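Local atomic coordinates of pheromone response PrgU-like domain-containing protein (Enterococcus faecalis, PDB entry 2GMQ), a protein that is of unknown molecular function but, from its PrgU-like family, may take part in the pheromone response of a plasmid-bearing Enterococcus. Residues Q52-L64 and A74-K86. Sequence-based numbering, arbitrary orientation.
Sequences QITEENIQEITTL and ALEVYPEKSIYVK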
loop_
_atom_site.group_PDB
_atom_site.type_symbol
_atom_site.label_atom_id
_atom_site.label_comp_id
_atom_site.label_asym_id
_atom_site.label_seq_id
_atom_site.Cartn_x
_atom_site.Cartn_y
_atom_site.Cartn_z
ATOM N N GLN A 52 23.088 6.417 6.765
ATOM C CA GLN A 52 22.738 7.376 5.723
ATOM C C GLN A 52 22.427 8.703 6.394
ATOM O O GLN A 52 22.945 9.749 5.990
ATOM C CB GLN A 52 21.591 6.848 4.882
ATOM C CG GLN A 52 21.248 7.953 3.879
ATOM C CD GLN A 52 20.318 7.469 2.834
ATOM O OE1 GLN A 52 19.541 6.586 3.069
ATOM N NE2 GLN A 52 20.412 8.064 1.642
ATOM N N ILE A 53 21.657 8.654 7.476
ATOM C CA ILE A 53 21.467 9.777 8.362
ATOM C C ILE A 53 21.748 9.234 9.734
ATOM O O ILE A 53 21.358 8.068 10.048
ATOM C CB ILE A 53 20.032 10.342 8.327
ATOM C CG1 ILE A 53 19.672 10.740 6.880
ATOM C CG2 ILE A 53 19.890 11.631 9.214
ATOM C CD1 ILE A 53 18.230 11.154 6.718
ATOM N N THR A 54 22.459 10.032 10.508
ATOM C CA THR A 54 22.876 9.616 11.853
ATOM C C THR A 54 22.710 10.750 12.816
ATOM O O THR A 54 22.628 11.894 12.413
ATOM C CB THR A 54 24.380 9.268 11.890
ATOM O OG1 THR A 54 25.156 10.441 11.585
ATOM C CG2 THR A 54 24.735 8.072 11.007
ATOM N N GLU A 55 22.751 10.448 14.117
ATOM C CA GLU A 55 22.702 11.494 15.122
ATOM C C GLU A 55 23.820 12.507 14.903
ATOM O O GLU A 55 23.558 13.720 15.036
ATOM C CB GLU A 55 22.710 10.899 16.548
ATOM C CG GLU A 55 21.478 11.417 17.380
ATOM C CD GLU A 55 20.721 10.283 18.151
ATOM O OE1 GLU A 55 20.753 9.098 17.716
ATOM O OE2 GLU A 55 20.070 10.588 19.187
ATOM N N GLU A 56 25.019 12.041 14.506
ATOM C CA GLU A 56 26.135 12.972 14.332
ATOM C C GLU A 56 26.008 13.853 13.086
ATOM O O GLU A 56 26.424 15.017 13.118
ATOM C CB GLU A 56 27.522 12.290 14.412
ATOM C CG GLU A 56 28.713 13.268 14.197
ATOM C CD GLU A 56 28.668 14.550 15.184
ATOM O OE1 GLU A 56 27.704 15.450 15.075
ATOM O OE2 GLU A 56 29.629 14.691 16.055
ATOM N N ASN A 57 25.370 13.363 12.020
ATOM C CA ASN A 57 25.344 14.137 10.788
ATOM C C ASN A 57 24.005 14.827 10.473
ATOM O O ASN A 57 23.917 15.604 9.479
ATOM C CB ASN A 57 25.803 13.270 9.584
ATOM C CG ASN A 57 24.729 12.310 9.072
ATOM O OD1 ASN A 57 23.539 12.406 9.407
ATOM N ND2 ASN A 57 25.152 11.359 8.231
ATOM N N ILE A 58 22.962 14.547 11.262
ATOM C CA ILE A 58 21.596 14.947 10.779
ATOM C C ILE A 58 21.527 16.474 10.607
ATOM O O ILE A 58 20.845 17.011 9.663
ATOM C CB ILE A 58 20.472 14.376 11.712
ATOM C CG1 ILE A 58 19.088 14.722 11.139
ATOM C CG2 ILE A 58 20.697 14.820 13.166
ATOM C CD1 ILE A 58 17.855 14.145 11.912
ATOM N N GLN A 59 22.237 17.205 11.472
ATOM C CA GLN A 59 22.114 18.659 11.457
ATOM C C GLN A 59 22.922 19.322 10.333
ATOM O O GLN A 59 22.858 20.525 10.188
ATOM C CB GLN A 59 22.332 19.251 12.863
ATOM C CG GLN A 59 21.136 18.856 13.779
ATOM C CD GLN A 59 20.925 19.749 14.998
ATOM O OE1 GLN A 59 21.842 20.414 15.485
ATOM N NE2 GLN A 59 19.714 19.711 15.534
ATOM N N GLU A 60 23.630 18.532 9.519
ATOM C CA GLU A 60 24.310 19.020 8.312
ATOM C C GLU A 60 23.324 19.252 7.145
ATOM O O GLU A 60 23.567 20.039 6.240
ATOM C CB GLU A 60 25.375 18.018 7.868
ATOM C CG GLU A 60 26.339 17.590 8.982
ATOM C CD GLU A 60 27.604 16.944 8.461
ATOM O OE1 GLU A 60 27.757 16.761 7.234
ATOM O OE2 GLU A 60 28.453 16.602 9.301
ATOM N N ILE A 61 22.199 18.546 7.182
ATOM C CA ILE A 61 21.217 18.609 6.113
ATOM C C ILE A 61 20.473 19.967 6.167
ATOM O O ILE A 61 19.930 20.329 7.182
ATOM C CB ILE A 61 20.185 17.471 6.256
ATOM C CG1 ILE A 61 20.840 16.070 6.004
ATOM C CG2 ILE A 61 19.085 17.696 5.261
ATOM C CD1 ILE A 61 20.160 14.837 6.677
ATOM N N THR A 62 20.501 20.696 5.067
ATOM C CA THR A 62 19.795 21.973 4.943
ATOM C C THR A 62 18.524 21.878 4.056
ATOM O O THR A 62 17.674 22.767 4.133
ATOM C CB THR A 62 20.706 23.028 4.343
ATOM O OG1 THR A 62 21.137 22.625 3.023
ATOM C CG2 THR A 62 21.880 23.232 5.252
ATOM N N THR A 63 18.441 20.844 3.218
ATOM C CA THR A 63 17.400 20.681 2.226
ATOM C C THR A 63 17.009 19.202 2.071
ATOM O O THR A 63 17.895 18.308 1.972
ATOM C CB THR A 63 17.981 21.132 0.862
ATOM O OG1 THR A 63 18.435 22.475 1.013
ATOM C CG2 THR A 63 16.860 21.090 -0.204
ATOM N N LEU A 64 15.706 18.960 2.086
ATOM C CA LEU A 64 15.176 17.611 1.742
ATOM C C LEU A 64 14.569 17.733 0.361
ATOM O O LEU A 64 13.759 18.668 0.099
ATOM C CB LEU A 64 14.060 17.156 2.674
ATOM C CG LEU A 64 14.323 17.068 4.152
ATOM C CD1 LEU A 64 13.125 16.439 4.857
ATOM C CD2 LEU A 64 15.667 16.366 4.506
ATOM N N ALA A 74 12.228 20.321 -3.712
ATOM C CA ALA A 74 13.214 20.632 -2.647
ATOM C C ALA A 74 12.641 21.573 -1.603
ATOM O O ALA A 74 12.074 22.672 -1.961
ATOM C CB ALA A 74 14.507 21.320 -3.315
ATOM N N LEU A 75 12.865 21.247 -0.321
ATOM C CA LEU A 75 12.327 22.041 0.800
ATOM C C LEU A 75 13.453 22.272 1.773
ATOM O O LEU A 75 14.142 21.322 2.125
ATOM C CB LEU A 75 11.160 21.296 1.538
ATOM C CG LEU A 75 9.900 21.126 0.651
ATOM C CD1 LEU A 75 8.940 20.192 1.499
ATOM C CD2 LEU A 75 9.181 22.372 0.185
ATOM N N GLU A 76 13.692 23.537 2.146
ATOM C CA GLU A 76 14.707 23.800 3.170
ATOM C C GLU A 76 14.121 23.405 4.521
ATOM O O GLU A 76 12.889 23.551 4.748
ATOM C CB GLU A 76 15.091 25.274 3.217
ATOM C CG GLU A 76 15.482 25.886 1.876
ATOM C CD GLU A 76 15.978 27.278 2.078
ATOM O OE1 GLU A 76 15.134 28.144 2.359
ATOM O OE2 GLU A 76 17.205 27.501 1.989
ATOM N N VAL A 77 14.998 22.923 5.384
ATOM C CA VAL A 77 14.694 22.610 6.778
ATOM C C VAL A 77 15.387 23.617 7.689
ATOM O O VAL A 77 16.216 24.410 7.223
ATOM C CB VAL A 77 15.132 21.149 7.138
ATOM C CG1 VAL A 77 14.464 20.148 6.118
ATOM C CG2 VAL A 77 16.699 21.041 7.142
ATOM N N TYR A 78 15.054 23.588 8.991
ATOM C CA TYR A 78 15.713 24.342 9.999
ATOM C C TYR A 78 16.738 23.376 10.581
ATOM O O TYR A 78 16.344 22.499 11.348
ATOM C CB TYR A 78 14.718 24.752 11.097
ATOM C CG TYR A 78 13.649 25.727 10.696
ATOM C CD1 TYR A 78 13.970 27.064 10.426
ATOM C CD2 TYR A 78 12.299 25.341 10.644
ATOM C CE1 TYR A 78 12.952 28.030 10.078
ATOM C CE2 TYR A 78 11.275 26.312 10.295
ATOM C CZ TYR A 78 11.625 27.627 10.034
ATOM O OH TYR A 78 10.633 28.521 9.725
ATOM N N PRO A 79 18.017 23.432 10.117
ATOM C CA PRO A 79 18.938 22.359 10.556
ATOM C C PRO A 79 19.077 22.233 12.066
ATOM O O PRO A 79 19.350 21.142 12.553
ATOM C CB PRO A 79 20.305 22.739 9.921
ATOM C CG PRO A 79 20.043 23.800 8.985
ATOM C CD PRO A 79 18.593 24.242 9.036
ATOM N N GLU A 80 18.901 23.328 12.791
ATOM C CA GLU A 80 19.140 23.283 14.245
ATOM C C GLU A 80 17.979 22.665 15.028
ATOM O O GLU A 80 18.139 22.365 16.210
ATOM C CB GLU A 80 19.608 24.649 14.818
ATOM C CG GLU A 80 20.695 25.382 14.002
ATOM C CD GLU A 80 22.034 24.630 13.860
ATOM O OE1 GLU A 80 22.540 24.612 12.708
ATOM O OE2 GLU A 80 22.586 24.071 14.860
ATOM N N LYS A 81 16.883 22.378 14.323
ATOM C CA LYS A 81 15.709 21.714 14.879
ATOM C C LYS A 81 15.661 20.200 14.550
ATOM O O LYS A 81 14.837 19.475 15.103
ATOM C CB LYS A 81 14.430 22.370 14.360
ATOM C CG LYS A 81 14.352 23.865 14.780
ATOM C CD LYS A 81 13.020 24.438 14.441
ATOM C CE LYS A 81 13.079 26.008 14.595
ATOM N NZ LYS A 81 12.119 26.834 13.758
ATOM N N SER A 82 16.490 19.748 13.618
ATOM C CA SER A 82 16.494 18.305 13.245
ATOM C C SER A 82 16.864 17.472 14.466
ATOM O O SER A 82 17.882 17.737 15.129
ATOM C CB SER A 82 17.468 18.036 12.110
ATOM O OG SER A 82 17.144 18.857 10.971
ATOM N N ILE A 83 16.028 16.470 14.771
ATOM C CA ILE A 83 16.173 15.639 16.002
ATOM C C ILE A 83 15.764 14.175 15.783
ATOM O O ILE A 83 15.006 13.885 14.876
ATOM C CB ILE A 83 15.321 16.180 17.180
ATOM C CG1 ILE A 83 13.834 16.249 16.821
ATOM C CG2 ILE A 83 15.864 17.524 17.687
ATOM C CD1 ILE A 83 12.918 16.403 17.984
ATOM N N TYR A 84 16.274 13.271 16.620
ATOM C CA TYR A 84 15.783 11.887 16.683
ATOM C C TYR A 84 14.679 11.789 17.753
ATOM O O TYR A 84 14.799 12.394 18.808
ATOM C CB TYR A 84 16.945 10.891 16.965
ATOM C CG TYR A 84 17.706 10.574 15.707
ATOM C CD1 TYR A 84 18.529 11.526 15.103
ATOM C CD2 TYR A 84 17.544 9.338 15.068
ATOM C CE1 TYR A 84 19.187 11.254 13.897
ATOM C CE2 TYR A 84 18.205 9.047 13.894
ATOM C CZ TYR A 84 19.040 9.988 13.331
ATOM O OH TYR A 84 19.675 9.699 12.173
ATOM N N VAL A 85 13.617 11.045 17.471
ATOM C CA VAL A 85 12.509 10.867 18.425
ATOM C C VAL A 85 12.257 9.349 18.629
ATOM O O VAL A 85 12.615 8.534 17.775
ATOM C CB VAL A 85 11.197 11.536 17.964
ATOM C CG1 VAL A 85 11.381 13.046 17.762
ATOM C CG2 VAL A 85 10.747 10.944 16.662
ATOM N N LYS A 86 11.631 8.977 19.752
ATOM C CA LYS A 86 11.282 7.565 20.015
ATOM C C LYS A 86 10.140 7.050 19.082
ATOM O O LYS A 86 9.095 7.711 18.940
ATOM C CB LYS A 86 10.940 7.362 21.496
ATOM C CG LYS A 86 10.652 5.919 21.859
ATOM C CD LYS A 86 11.089 5.558 23.294
ATOM C CE LYS A 86 10.837 4.086 23.568
ATOM N NZ LYS A 86 9.712 3.869 24.545
HETATM O O HOH W 1 18.678 7.870 10.537
HETATM O O HOH W 2 19.242 19.034 9.371
HETATM O O HOH W 3 23.437 22.996 10.680
HETATM O O HOH W 4 18.012 25.546 5.652
#
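Ile53 meets Tyr84 at the phenol end of the ring, and one water joins Ile53 O to Tyr84 OH, a hydroxyl well suited to such a bridge. Thr54 OG1 accepts from Asn57 N (3.0 Å), an ST motif that starts the turn. The aliphatic part of Glu55 packs on the ring, CG 3.7 Å from Tyr84 CD1; its carboxylate stacks over one face, the planes 11° apart, and the exposed position suits its charge. Buried Ile58 has CG1 anti to the backbone N (chi1 -176°), which brings CD1 within 3.8 Å of Tyr84 CE1, while CG2 stands at the ring's edge. Ser82 is small enough for Ile58 CG1 to pack against its CB, and its OG donates to a water that donates to Ile58 O and Ile61 O. Gln59 is long enough to reach the 79-82 turn, where NE2 donates to Ser82 O (2.7 Å), in the carbonyl plane on a lone pair. Thr62 O accepts from Val77 N (3.0 Å). Beta-branched Thr63, suited to an extended strand, faces Glu76 in a non-hydrogen-bonded pair; Leu64 N to Leu75 O and Leu75 N to Leu64 O, each 2.8 Å, make the hydrogen-bonded one, and Leu64 CG packs on Val77 CG1. These pairs belong to the antiparallel hairpin 63-68/71-76, whose first strand adjoins strand 15-19; just ahead of that strand, Lys14 N hydrogen-bonds Thr62 OG1. Ile58 and Ser82 rest on Phe97 of strand 94-98.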